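PDB 3BGK: ADP-dependent (S)-NAD(P)H-hydrate dehydratase from Streptococcus mutans, which probably dehydrates the S-form of hydrated NADH or NADPH at the expense of ADP, yielding AMP and phosphate and so repairing the damaged cofactor. Local coordinates for residues Leu62-Asn67 and Thr90-Lys95; Thr124-Val129 and Pro154-Ile159; Gln180-Pro185 and Glu216-Ala221; Asp251-Met256 and Phe277-Ile282. One frame throughout, in Å; residues are numbered along the deposited sequence.

Contact 1. Residues Leu62-Asn67 and Thr90-Lys95; sequences LLIGGN and TVATHK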
loop_
_atom_site.group_PDB
_atom_site.type_symbol
_atom_site.label_atom_id
_atom_site.label_comp_id
_atom_site.label_asym_id
_atom_site.label_seq_id
_atom_site.Cartn_x
_atom_site.Cartn_y
_atom_site.Cartn_z
ATOM N N LEU A 62 0.072 -18.427 14.870
ATOM C CA LEU A 62 -0.083 -18.822 13.483
ATOM C C LEU A 62 -1.541 -18.605 13.058
ATOM O O LEU A 62 -2.479 -19.078 13.713
ATOM C CB LEU A 62 0.375 -20.277 13.264
ATOM C CG LEU A 62 0.155 -20.905 11.874
ATOM C CD1 LEU A 62 1.080 -20.323 10.813
ATOM C CD2 LEU A 62 0.289 -22.414 11.914
ATOM N N LEU A 63 -1.725 -17.867 11.967
ATOM C CA LEU A 63 -3.049 -17.635 11.411
ATOM C C LEU A 63 -3.161 -18.490 10.173
ATOM O O LEU A 63 -2.202 -18.603 9.417
ATOM C CB LEU A 63 -3.249 -16.159 11.062
ATOM C CG LEU A 63 -3.522 -15.189 12.215
ATOM C CD1 LEU A 63 -2.260 -14.826 12.964
ATOM C CD2 LEU A 63 -4.198 -13.943 11.702
ATOM N N ILE A 64 -4.317 -19.114 9.985
ATOM C CA ILE A 64 -4.550 -19.990 8.851
ATOM C C ILE A 64 -5.894 -19.622 8.246
ATOM O O ILE A 64 -6.926 -19.762 8.895
ATOM C CB ILE A 64 -4.544 -21.480 9.270
ATOM C CG1 ILE A 64 -3.250 -21.827 10.009
ATOM C CG2 ILE A 64 -4.743 -22.390 8.061
ATOM C CD1 ILE A 64 -3.298 -23.138 10.738
ATOM N N GLY A 65 -5.867 -19.138 7.012
ATOM C CA GLY A 65 -7.065 -18.667 6.336
ATOM C C GLY A 65 -6.710 -17.851 5.109
ATOM O O GLY A 65 -5.621 -17.984 4.564
ATOM N N GLY A 66 -7.633 -17.001 4.669
ATOM C CA GLY A 66 -7.391 -16.170 3.496
ATOM C C GLY A 66 -7.281 -17.022 2.256
ATOM O O GLY A 66 -6.577 -16.674 1.303
ATOM N N ASN A 67 -7.971 -18.160 2.291
ATOM C CA ASN A 67 -8.111 -19.020 1.137
ATOM C C ASN A 67 -8.924 -18.266 0.099
ATOM O O ASN A 67 -9.873 -17.551 0.447
ATOM C CB ASN A 67 -8.821 -20.312 1.534
ATOM C CG ASN A 67 -8.769 -21.380 0.451
ATOM O OD1 ASN A 67 -8.090 -21.231 -0.572
ATOM N ND2 ASN A 67 -9.490 -22.474 0.679
ATOM N N THR A 90 2.526 -15.319 12.196
ATOM C CA THR A 90 2.798 -16.092 10.988
ATOM C C THR A 90 1.469 -16.456 10.345
ATOM O O THR A 90 0.526 -16.832 11.034
ATOM C CB THR A 90 3.597 -17.364 11.318
ATOM O OG1 THR A 90 4.728 -17.017 12.121
ATOM C CG2 THR A 90 4.083 -18.061 10.052
ATOM N N VAL A 91 1.399 -16.329 9.022
ATOM C CA VAL A 91 0.160 -16.534 8.284
ATOM C C VAL A 91 0.303 -17.666 7.263
ATOM O O VAL A 91 1.215 -17.652 6.428
ATOM C CB VAL A 91 -0.284 -15.242 7.557
ATOM C CG1 VAL A 91 -1.700 -15.396 7.010
ATOM C CG2 VAL A 91 -0.200 -14.029 8.484
ATOM N N ALA A 92 -0.591 -18.647 7.355
ATOM C CA ALA A 92 -0.726 -19.686 6.345
ATOM C C ALA A 92 -1.914 -19.315 5.463
ATOM O O ALA A 92 -3.071 -19.349 5.900
ATOM C CB ALA A 92 -0.944 -21.047 6.996
ATOM N N THR A 93 -1.633 -18.953 4.219
ATOM C CA THR A 93 -2.655 -18.360 3.379
ATOM C C THR A 93 -2.495 -18.791 1.922
ATOM O O THR A 93 -1.587 -19.563 1.587
ATOM C CB THR A 93 -2.692 -16.803 3.555
ATOM O OG1 THR A 93 -3.762 -16.249 2.790
ATOM C CG2 THR A 93 -1.377 -16.146 3.135
ATOM N N HIS A 94 -3.388 -18.318 1.058
ATOM C CA HIS A 94 -3.275 -18.639 -0.350
ATOM C C HIS A 94 -2.052 -17.953 -0.966
ATOM O O HIS A 94 -1.841 -16.751 -0.797
ATOM C CB HIS A 94 -4.560 -18.280 -1.107
ATOM C CG HIS A 94 -4.555 -18.713 -2.541
ATOM N ND1 HIS A 94 -4.801 -20.014 -2.929
ATOM C CD2 HIS A 94 -4.325 -18.020 -3.680
ATOM C CE1 HIS A 94 -4.725 -20.104 -4.245
ATOM N NE2 HIS A 94 -4.437 -18.908 -4.726
ATOM N N LYS A 95 -1.243 -18.757 -1.652
ATOM C CA LYS A 95 -0.128 -18.314 -2.490
ATOM C C LYS A 95 -0.323 -16.912 -3.102
ATOM O O LYS A 95 0.534 -16.040 -2.938
ATOM C CB LYS A 95 0.092 -19.385 -3.574
ATOM C CG LYS A 95 0.977 -19.028 -4.761
ATOM C CD LYS A 95 0.715 -20.011 -5.913
#
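In the beta-alpha-beta unit made of strand 60-64, helix 71-83 and strand 88-93, L63 and A92 meet as parts of adjoining parallel strands whose axes come within 4.5 Å at an angle of 18°. L63 uses both its polar backbone atoms here: its N donates to T90 O, and its O accepts from A92 N over 2.6 Å. G65 N then bonds A92 O at 3.0 Å, extending the ladder. On one face L62 leans across toward T90. Its CG lies opposite the backbone N (chi1 174°), which swings CD1 over the neighbouring strand to 3.8 Å from T90 CG2. Further along that face the A92 methyl sits against I64, with CB 3.9 Å from I64 CG1, and helix 116-125 packs over these residues through L119 and I123. The other face, with L63 and V91, is covered by I74 of the connecting helix 71-83, so that strand, helix and strand form one beta-alpha-beta crossover spanning two layers of the fold. Around G65 and G66 the chain passes near the predicted (6S)-NADPHX-binding residues A73 and G134. There the T93 hydroxyl donates to G65 O, OG1 to O 3.1 Å and 17° from the carbonyl plane, and is also hydrogen-bonded to N97 ND2. H94 lays its CB against G66 O at 3.5 Å.

Contact 2. Residues Thr124-Val129 and Pro154-Ile159; sequences TAADVV and PKQTLI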
loop_
_atom_site.group_PDB
_atom_site.type_symbol
_atom_site.label_atom_id
_atom_site.label_comp_id
_atom_site.label_asym_id
_atom_site.label_seq_id
_atom_site.Cartn_x
_atom_site.Cartn_y
_atom_site.Cartn_z
ATOM N N THR A 124 3.864 -26.445 15.233
ATOM C CA THR A 124 4.705 -26.764 16.403
ATOM C C THR A 124 5.471 -25.563 16.967
ATOM O O THR A 124 5.832 -25.559 18.146
ATOM C CB THR A 124 5.752 -27.884 16.114
ATOM O OG1 THR A 124 6.858 -27.334 15.388
ATOM C CG2 THR A 124 5.143 -29.047 15.328
ATOM N N ALA A 125 5.747 -24.568 16.125
ATOM C CA ALA A 125 6.428 -23.342 16.560
ATOM C C ALA A 125 5.467 -22.310 17.189
ATOM O O ALA A 125 5.900 -21.390 17.882
ATOM C CB ALA A 125 7.193 -22.724 15.397
ATOM N N ALA A 126 4.167 -22.475 16.945
ATOM C CA ALA A 126 3.152 -21.534 17.424
ATOM C C ALA A 126 2.670 -21.838 18.844
ATOM O O ALA A 126 2.602 -23.005 19.245
ATOM C CB ALA A 126 1.967 -21.517 16.463
ATOM N N ASP A 127 2.334 -20.785 19.592
ATOM C CA ASP A 127 1.662 -20.913 20.893
ATOM C C ASP A 127 0.142 -20.847 20.731
ATOM O O ASP A 127 -0.602 -21.480 21.474
ATOM C CB ASP A 127 2.098 -19.798 21.844
ATOM C CG ASP A 127 3.595 -19.754 22.053
ATOM O OD1 ASP A 127 4.182 -20.787 22.454
ATOM O OD2 ASP A 127 4.190 -18.678 21.826
ATOM N N VAL A 128 -0.302 -20.057 19.755
ATOM C CA VAL A 128 -1.718 -19.844 19.477
ATOM C C VAL A 128 -1.967 -20.076 17.989
ATOM O O VAL A 128 -1.236 -19.557 17.146
ATOM C CB VAL A 128 -2.150 -18.406 19.871
ATOM C CG1 VAL A 128 -3.546 -18.071 19.334
ATOM C CG2 VAL A 128 -2.098 -18.229 21.392
ATOM N N VAL A 129 -2.981 -20.872 17.672
ATOM C CA VAL A 129 -3.346 -21.116 16.280
ATOM C C VAL A 129 -4.755 -20.596 16.009
ATOM O O VAL A 129 -5.736 -21.087 16.580
ATOM C CB VAL A 129 -3.200 -22.611 15.875
ATOM C CG1 VAL A 129 -3.690 -22.845 14.437
ATOM C CG2 VAL A 129 -1.747 -23.064 16.017
ATOM N N PRO A 154 -1.385 -30.050 23.377
ATOM C CA PRO A 154 -2.177 -29.670 24.570
ATOM C C PRO A 154 -1.868 -28.290 25.194
ATOM O O PRO A 154 -2.760 -27.673 25.788
ATOM C CB PRO A 154 -1.850 -30.781 25.573
ATOM C CG PRO A 154 -1.341 -31.922 24.733
ATOM C CD PRO A 154 -0.603 -31.279 23.615
ATOM N N LYS A 155 -0.629 -27.818 25.070
ATOM C CA LYS A 155 -0.247 -26.503 25.612
ATOM C C LYS A 155 -0.659 -25.317 24.719
ATOM O O LYS A 155 -0.515 -24.154 25.116
ATOM C CB LYS A 155 1.266 -26.452 25.888
ATOM N N GLN A 156 -1.169 -25.618 23.528
ATOM C CA GLN A 156 -1.534 -24.597 22.552
ATOM C C GLN A 156 -2.976 -24.117 22.705
ATOM O O GLN A 156 -3.859 -24.896 23.058
ATOM C CB GLN A 156 -1.359 -25.142 21.140
ATOM C CG GLN A 156 0.068 -25.351 20.696
ATOM C CD GLN A 156 0.138 -25.811 19.259
ATOM O OE1 GLN A 156 -0.671 -26.630 18.820
ATOM N NE2 GLN A 156 1.096 -25.281 18.511
ATOM N N THR A 157 -3.201 -22.835 22.423
ATOM C CA THR A 157 -4.549 -22.273 22.349
ATOM C C THR A 157 -5.046 -22.305 20.904
ATOM O O THR A 157 -4.348 -21.873 19.979
ATOM C CB THR A 157 -4.591 -20.833 22.901
ATOM O OG1 THR A 157 -3.986 -20.808 24.199
ATOM C CG2 THR A 157 -6.027 -20.326 23.011
ATOM N N LEU A 158 -6.247 -22.832 20.714
ATOM C CA LEU A 158 -6.813 -22.973 19.380
ATOM C C LEU A 158 -8.082 -22.145 19.251
ATOM O O LEU A 158 -9.050 -22.351 19.995
ATOM C CB LEU A 158 -7.091 -24.447 19.056
ATOM C CG LEU A 158 -7.760 -24.785 17.716
ATOM C CD1 LEU A 158 -6.841 -24.489 16.527
ATOM C CD2 LEU A 158 -8.220 -26.244 17.699
ATOM N N ILE A 159 -8.054 -21.204 18.310
ATOM C CA ILE A 159 -9.213 -20.381 17.997
ATOM C C ILE A 159 -9.796 -20.841 16.669
ATOM O O ILE A 159 -9.106 -20.884 15.643
ATOM C CB ILE A 159 -8.883 -18.868 17.958
ATOM C CG1 ILE A 159 -8.056 -18.465 19.184
ATOM C CG2 ILE A 159 -10.164 -18.046 17.894
ATOM C CD1 ILE A 159 -7.273 -17.184 19.000
#
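V128 and V129 run parallel to T157 and L158 as neighbouring strands, joined by a ladder in which T157 N donates to D127 O (3.1 Å), V129 N to T157 O and I159 N to V129 O (both N to O distances 2.9 Å). Before the strands pair fully, Q156 reaches across with its side chain. The chain is extended beyond CG (chi2 -177°), which carries the amide to the turn after helix 116-125, where NE2 donates to A126 O at 2.8 Å. A126 O lies close to the amide plane of Q156, yet NE2 stands 39° above the carbonyl plane of A126, so the bond misses the lone-pair directions. E153 N holds the other end of the amide through OE1, and the two bonds together should fix its rotation. On one face V128 and T157 lie side by side, with V128 CG2 3.9 Å from T157 CB, while V128 CG1 meets the far end of I159 at CD1, 3.8 Å away. Helix 249-263 adds V261 and A258 to this face. On the other, L158 turns its CD1 back over the neighbouring strand to 4.1 Å from V129 CG1. The two strands are the ends of a beta-alpha-beta crossover through helix 139-151, within the central parallel part of the sheet of this alpha/beta three-layer sandwich.

Contact 3. Residues Gln180-Pro185 and Glu216-Ala221; sequences QIILTP and ETILVA
I182 and I218 stand side by side and point the same way from adjoining parallel strands, I182 CG1 lying 4.1 Å from I218 CD1. T184 and V220 repeat this on the same face: the T184 methyl, CG2, rests 3.7 Å from V220 CB. With chi1 at 50°, the T184 hydroxyl is held between the backbone N and the carbonyl carbon, and OG1 hydrogen-bonds D161 OD1 on the next strand while CG2 is left to V220. V276 of helix 268-287 packs over V220. The opposite face is built more obliquely. L219 has CG away from its backbone N (chi1 176°), and its CD1 reaches over the other strand to L183 CB at 3.7 Å. The same methyl meets the P185 ring, whose CD is 3.6 Å away, the two side chains crossing at about a right angle. L183 in turn sends CD1 slantwise to T217 CG2, 4.0 Å off. Between the two layers the backbones are joined by I218 N to I181 O, L183 N to I218 O, and V220 N to L183 O, the last at 2.7 Å. Side-chain contact across these strands is thus apolar, while polarity is satisfied by the backbone ladder and by hydroxyls bonded elsewhere, which suits an inner strand pair leading to H186 and T226, predicted to bind (6S)-NADPHX and AMP.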
loop_
_atom_site.group_PDB
_atom_site.type_symbol
_atom_site.label_atom_id
_atom_site.label_comp_id
_atom_site.label_asym_id
_atom_site.label_seq_id
_atom_site.Cartn_x
_atom_site.Cartn_y
_atom_site.Cartn_z
ATOM N N GLN A 180 -7.757 -25.757 25.605
ATOM C CA GLN A 180 -7.742 -24.300 25.503
ATOM C C GLN A 180 -8.317 -23.864 24.151
ATOM O O GLN A 180 -7.607 -23.358 23.282
ATOM C CB GLN A 180 -6.322 -23.771 25.737
ATOM C CG GLN A 180 -5.652 -24.360 26.990
ATOM C CD GLN A 180 -4.231 -23.851 27.239
ATOM O OE1 GLN A 180 -3.417 -24.544 27.854
ATOM N NE2 GLN A 180 -3.934 -22.640 26.768
ATOM N N ILE A 181 -9.619 -24.090 23.996
ATOM C CA ILE A 181 -10.360 -23.841 22.760
ATOM C C ILE A 181 -11.157 -22.549 22.884
ATOM O O ILE A 181 -11.836 -22.336 23.893
ATOM C CB ILE A 181 -11.362 -24.991 22.485
ATOM C CG1 ILE A 181 -10.647 -26.347 22.428
ATOM C CG2 ILE A 181 -12.205 -24.715 21.223
ATOM C CD1 ILE A 181 -10.059 -26.720 21.058
ATOM N N ILE A 182 -11.060 -21.691 21.868
ATOM C CA ILE A 182 -11.922 -20.514 21.756
ATOM C C ILE A 182 -12.723 -20.602 20.455
ATOM O O ILE A 182 -12.154 -20.798 19.381
ATOM C CB ILE A 182 -11.135 -19.173 21.809
ATOM C CG1 ILE A 182 -10.251 -19.100 23.063
ATOM C CG2 ILE A 182 -12.094 -17.984 21.747
ATOM C CD1 ILE A 182 -9.387 -17.847 23.164
ATOM N N LEU A 183 -14.042 -20.478 20.561
ATOM C CA LEU A 183 -14.909 -20.483 19.390
ATOM C C LEU A 183 -15.444 -19.077 19.140
ATOM O O LEU A 183 -15.955 -18.429 20.049
ATOM C CB LEU A 183 -16.071 -21.471 19.567
ATOM C CG LEU A 183 -15.807 -22.922 19.991
ATOM C CD1 LEU A 183 -17.086 -23.550 20.505
ATOM C CD2 LEU A 183 -15.196 -23.767 18.872
ATOM N N THR A 184 -15.319 -18.608 17.902
ATOM C CA THR A 184 -15.806 -17.283 17.525
ATOM C C THR A 184 -16.749 -17.355 16.310
ATOM O O THR A 184 -16.419 -16.861 15.231
ATOM C CB THR A 184 -14.635 -16.307 17.262
ATOM O OG1 THR A 184 -13.694 -16.907 16.362
ATOM C CG2 THR A 184 -13.918 -15.973 18.553
ATOM N N PRO A 185 -17.934 -17.973 16.483
ATOM C CA PRO A 185 -18.840 -18.142 15.361
ATOM C C PRO A 185 -19.865 -17.018 15.224
ATOM O O PRO A 185 -20.200 -16.361 16.209
ATOM C CB PRO A 185 -19.560 -19.443 15.710
ATOM C CG PRO A 185 -19.585 -19.470 17.209
ATOM C CD PRO A 185 -18.493 -18.562 17.715
ATOM N N GLU A 216 -13.251 -25.826 29.710
ATOM C CA GLU A 216 -12.534 -24.551 29.610
ATOM C C GLU A 216 -12.869 -23.761 28.332
ATOM O O GLU A 216 -12.466 -22.605 28.187
ATOM C CB GLU A 216 -11.019 -24.780 29.720
ATOM C CG GLU A 216 -10.549 -25.433 31.031
ATOM C CD GLU A 216 -10.524 -26.966 30.985
ATOM O OE1 GLU A 216 -11.517 -27.587 30.538
ATOM O OE2 GLU A 216 -9.507 -27.553 31.410
ATOM N N THR A 217 -13.612 -24.388 27.421
ATOM C CA THR A 217 -13.968 -23.783 26.140
ATOM C C THR A 217 -14.623 -22.420 26.324
ATOM O O THR A 217 -15.559 -22.263 27.112
ATOM C CB THR A 217 -14.892 -24.706 25.315
ATOM O OG1 THR A 217 -14.303 -26.007 25.228
ATOM C CG2 THR A 217 -15.117 -24.163 23.903
ATOM N N ILE A 218 -14.099 -21.436 25.602
ATOM C CA ILE A 218 -14.670 -20.099 25.575
ATOM C C ILE A 218 -15.417 -19.927 24.261
ATOM O O ILE A 218 -14.911 -20.288 23.201
ATOM C CB ILE A 218 -13.585 -19.003 25.723
ATOM C CG1 ILE A 218 -12.801 -19.199 27.024
ATOM C CG2 ILE A 218 -14.207 -17.610 25.692
ATOM C CD1 ILE A 218 -11.385 -18.682 26.968
ATOM N N LEU A 219 -16.634 -19.404 24.345
ATOM C CA LEU A 219 -17.402 -19.073 23.165
ATOM C C LEU A 219 -17.601 -17.568 23.112
ATOM O O LEU A 219 -18.045 -16.951 24.082
ATOM C CB LEU A 219 -18.751 -19.792 23.174
ATOM C CG LEU A 219 -19.750 -19.487 22.054
ATOM C CD1 LEU A 219 -19.393 -20.254 20.801
ATOM C CD2 LEU A 219 -21.152 -19.837 22.505
ATOM N N VAL A 220 -17.249 -16.984 21.975
ATOM C CA VAL A 220 -17.483 -15.577 21.727
ATOM C C VAL A 220 -18.633 -15.511 20.732
ATOM O O VAL A 220 -18.448 -15.751 19.541
ATOM C CB VAL A 220 -16.220 -14.869 21.170
ATOM C CG1 VAL A 220 -16.478 -13.389 20.962
ATOM C CG2 VAL A 220 -15.032 -15.069 22.097
ATOM N N ALA A 221 -19.827 -15.210 21.233
ATOM C CA ALA A 221 -21.021 -15.197 20.397
ATOM C C ALA A 221 -21.163 -13.868 19.656
ATOM O O ALA A 221 -21.945 -13.002 20.056
ATOM C CB ALA A 221 -22.270 -15.509 21.229
#

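Contact 4. Residues Asp251-Met256 and Phe277-Ile282; sequences DTLAGM and FLHSYI. With PO4 (phosphate ion), chain B.
Helices 249-263 and 268-287 meet here with their short segments 10.0 Å apart, axis to axis, at 133° between N-to-C directions, and the backbones come nearest at L253 and H279, whose CA atoms are 6.3 Å apart. The H279 side chain bridges the two helices. Its CG points away from its backbone N, sending the imidazole toward the first helix, where L253 lies over one face: CB is 3.9 Å from the ring centroid and 20° off the normal, a CH-pi contact, and CD1 is 3.7 Å from H279 CG. M256 comes to the ring at its edge instead. Its selenium, from selenomethionine, stands 5.0 Å from the centroid, 86° off the normal, and touches H279 CB more closely. A bend at the end of the chain brings the terminal methyl to the second helix, with CE 3.9 Å from L278 CB. The ring is fixed beyond this packing by H279 NE2, which hydrogen-bonds M249 O in the first turn of helix 249-263. That helix begins at the predicted nucleotide site, in the ribokinase-like fold of the NnrD/CARKD family, where a helix N terminus receives an anion. Here a phosphate ion, probably from the crystallisation liquor, occupies it: D251 N donates to PO4 O3 at 3.3 Å, and G248 N, G250 N and H186 NE2 also bond the ion. D251, predicted to bind (6S)-NADPHX, places OD2 2.9 Å from PO4 O3. T252 packs beside H279 and turns its hydroxyl back to G248 O.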
loop_
_atom_site.group_PDB
_atom_site.type_symbol
_atom_site.label_atom_id
_atom_site.label_comp_id
_atom_site.label_asym_id
_atom_site.label_seq_id
_atom_site.Cartn_x
_atom_site.Cartn_y
_atom_site.Cartn_z
ATOM N N ASP A 251 -13.319 -10.549 11.504
ATOM C CA ASP A 251 -11.935 -10.939 11.256
ATOM C C ASP A 251 -10.998 -10.158 12.175
ATOM O O ASP A 251 -10.122 -10.741 12.822
ATOM C CB ASP A 251 -11.563 -10.731 9.784
ATOM C CG ASP A 251 -12.552 -11.379 8.833
ATOM O OD1 ASP A 251 -12.810 -12.595 8.967
ATOM O OD2 ASP A 251 -13.071 -10.674 7.939
ATOM N N THR A 252 -11.212 -8.848 12.246
ATOM C CA THR A 252 -10.484 -7.968 13.156
ATOM C C THR A 252 -10.620 -8.411 14.612
ATOM O O THR A 252 -9.639 -8.407 15.353
ATOM C CB THR A 252 -10.961 -6.514 13.007
ATOM O OG1 THR A 252 -10.865 -6.130 11.634
ATOM C CG2 THR A 252 -10.110 -5.568 13.855
ATOM N N LEU A 253 -11.826 -8.807 15.015
ATOM C CA LEU A 253 -12.050 -9.314 16.370
ATOM C C LEU A 253 -11.256 -10.593 16.634
ATOM O O LEU A 253 -10.624 -10.726 17.687
ATOM C CB LEU A 253 -13.539 -9.550 16.629
ATOM C CG LEU A 253 -13.902 -10.048 18.035
ATOM C CD1 LEU A 253 -13.301 -9.155 19.127
ATOM C CD2 LEU A 253 -15.411 -10.193 18.216
ATOM N N ALA A 254 -11.297 -11.521 15.677
ATOM C CA ALA A 254 -10.551 -12.773 15.746
ATOM C C ALA A 254 -9.046 -12.531 15.911
ATOM O O ALA A 254 -8.388 -13.199 16.709
ATOM C CB ALA A 254 -10.818 -13.602 14.502
ATOM N N GLY A 255 -8.520 -11.568 15.154
ATOM C CA GLY A 255 -7.114 -11.187 15.239
ATOM C C GLY A 255 -6.753 -10.608 16.593
ATOM O O GLY A 255 -5.720 -10.950 17.163
HETATM N N MSE A 256 -7.609 -9.742 17.121
HETATM C CA MSE A 256 -7.380 -9.152 18.436
HETATM C C MSE A 256 -7.379 -10.174 19.567
HETATM O O MSE A 256 -6.452 -10.181 20.381
HETATM C CB MSE A 256 -8.384 -8.045 18.721
HETATM C CG MSE A 256 -8.121 -6.803 17.910
HETATM SE SE MSE A 256 -9.340 -5.375 18.356
HETATM C CE MSE A 256 -8.773 -5.061 20.201
ATOM N N PHE A 277 -13.924 -6.488 24.454
ATOM C CA PHE A 277 -14.309 -5.145 24.896
ATOM C C PHE A 277 -13.579 -4.065 24.106
ATOM O O PHE A 277 -14.202 -3.119 23.622
ATOM C CB PHE A 277 -14.076 -4.932 26.399
ATOM C CG PHE A 277 -14.222 -3.486 26.835
ATOM C CD1 PHE A 277 -15.479 -2.944 27.100
ATOM C CD2 PHE A 277 -13.104 -2.659 26.952
ATOM C CE1 PHE A 277 -15.616 -1.609 27.484
ATOM C CE2 PHE A 277 -13.237 -1.325 27.334
ATOM C CZ PHE A 277 -14.495 -0.802 27.598
ATOM N N LEU A 278 -12.261 -4.205 23.987
ATOM C CA LEU A 278 -11.435 -3.176 23.373
ATOM C C LEU A 278 -11.762 -2.942 21.898
ATOM O O LEU A 278 -11.790 -1.811 21.429
ATOM C CB LEU A 278 -9.949 -3.498 23.568
ATOM C CG LEU A 278 -9.009 -2.302 23.431
ATOM C CD1 LEU A 278 -9.332 -1.241 24.462
ATOM C CD2 LEU A 278 -7.589 -2.771 23.573
ATOM N N HIS A 279 -12.003 -4.030 21.183
ATOM C CA HIS A 279 -12.476 -4.009 19.804
ATOM C C HIS A 279 -13.636 -3.011 19.637
ATOM O O HIS A 279 -13.533 -2.058 18.850
ATOM C CB HIS A 279 -12.866 -5.444 19.428
ATOM C CG HIS A 279 -13.550 -5.585 18.105
ATOM N ND1 HIS A 279 -14.922 -5.557 17.971
ATOM C CD2 HIS A 279 -13.056 -5.809 16.865
ATOM C CE1 HIS A 279 -15.242 -5.736 16.702
ATOM N NE2 HIS A 279 -14.128 -5.900 16.013
ATOM N N SER A 280 -14.714 -3.204 20.402
ATOM C CA SER A 280 -15.889 -2.311 20.347
ATOM C C SER A 280 -15.650 -0.935 20.964
ATOM O O SER A 280 -16.203 0.070 20.494
ATOM C CB SER A 280 -17.115 -2.966 20.992
ATOM O OG SER A 280 -17.723 -3.884 20.100
ATOM N N TYR A 281 -14.838 -0.893 22.019
ATOM C CA TYR A 281 -14.483 0.363 22.674
ATOM C C TYR A 281 -13.771 1.307 21.712
ATOM O O TYR A 281 -14.055 2.504 21.699
ATOM C CB TYR A 281 -13.617 0.090 23.905
ATOM C CG TYR A 281 -13.034 1.314 24.569
ATOM C CD1 TYR A 281 -13.754 2.020 25.525
ATOM C CD2 TYR A 281 -11.749 1.750 24.260
ATOM C CE1 TYR A 281 -13.216 3.145 26.146
ATOM C CE2 TYR A 281 -11.206 2.863 24.869
ATOM C CZ TYR A 281 -11.943 3.556 25.814
ATOM O OH TYR A 281 -11.397 4.665 26.429
ATOM N N ILE A 282 -12.852 0.764 20.915
ATOM C CA ILE A 282 -12.143 1.550 19.901
ATOM C C ILE A 282 -13.124 2.039 18.824
ATOM O O ILE A 282 -13.106 3.215 18.438
ATOM C CB ILE A 282 -10.945 0.763 19.291
ATOM C CG1 ILE A 282 -9.839 0.595 20.341
ATOM C CG2 ILE A 282 -10.403 1.466 18.051
ATOM C CD1 ILE A 282 -8.833 -0.516 20.041
HETATM P P PO4 B . -17.198 -10.197 9.132
HETATM O O1 PO4 B . -17.525 -9.382 7.899
HETATM O O2 PO4 B . -17.868 -11.546 8.986
HETATM O O3 PO4 B . -15.704 -10.409 9.242
HETATM O O4 PO4 B . -17.694 -9.494 10.381
#

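Following the chain, all four contacts lie in series, each closing before the next opens, with none nested or crossed. Contact 1 closes the loop through helix 71-83, and contact 2 the one through helix 139-151. They meet where strands 60-64 and 128-131 are neighbours, L62 N being a probable hydrogen-bond partner of V128 O. Contact 3 closes a longer loop holding helices 189-192 and 203-210, and joins contact 2 through strands 157-161 and 181-184. These three therefore lie in one sheet, with contacts 1 and 3 about 20 Å apart between centres. Contact 4 closes the shorter path between helices 249-263 and 268-287, whose residues pack on strands of contacts 2 and 3.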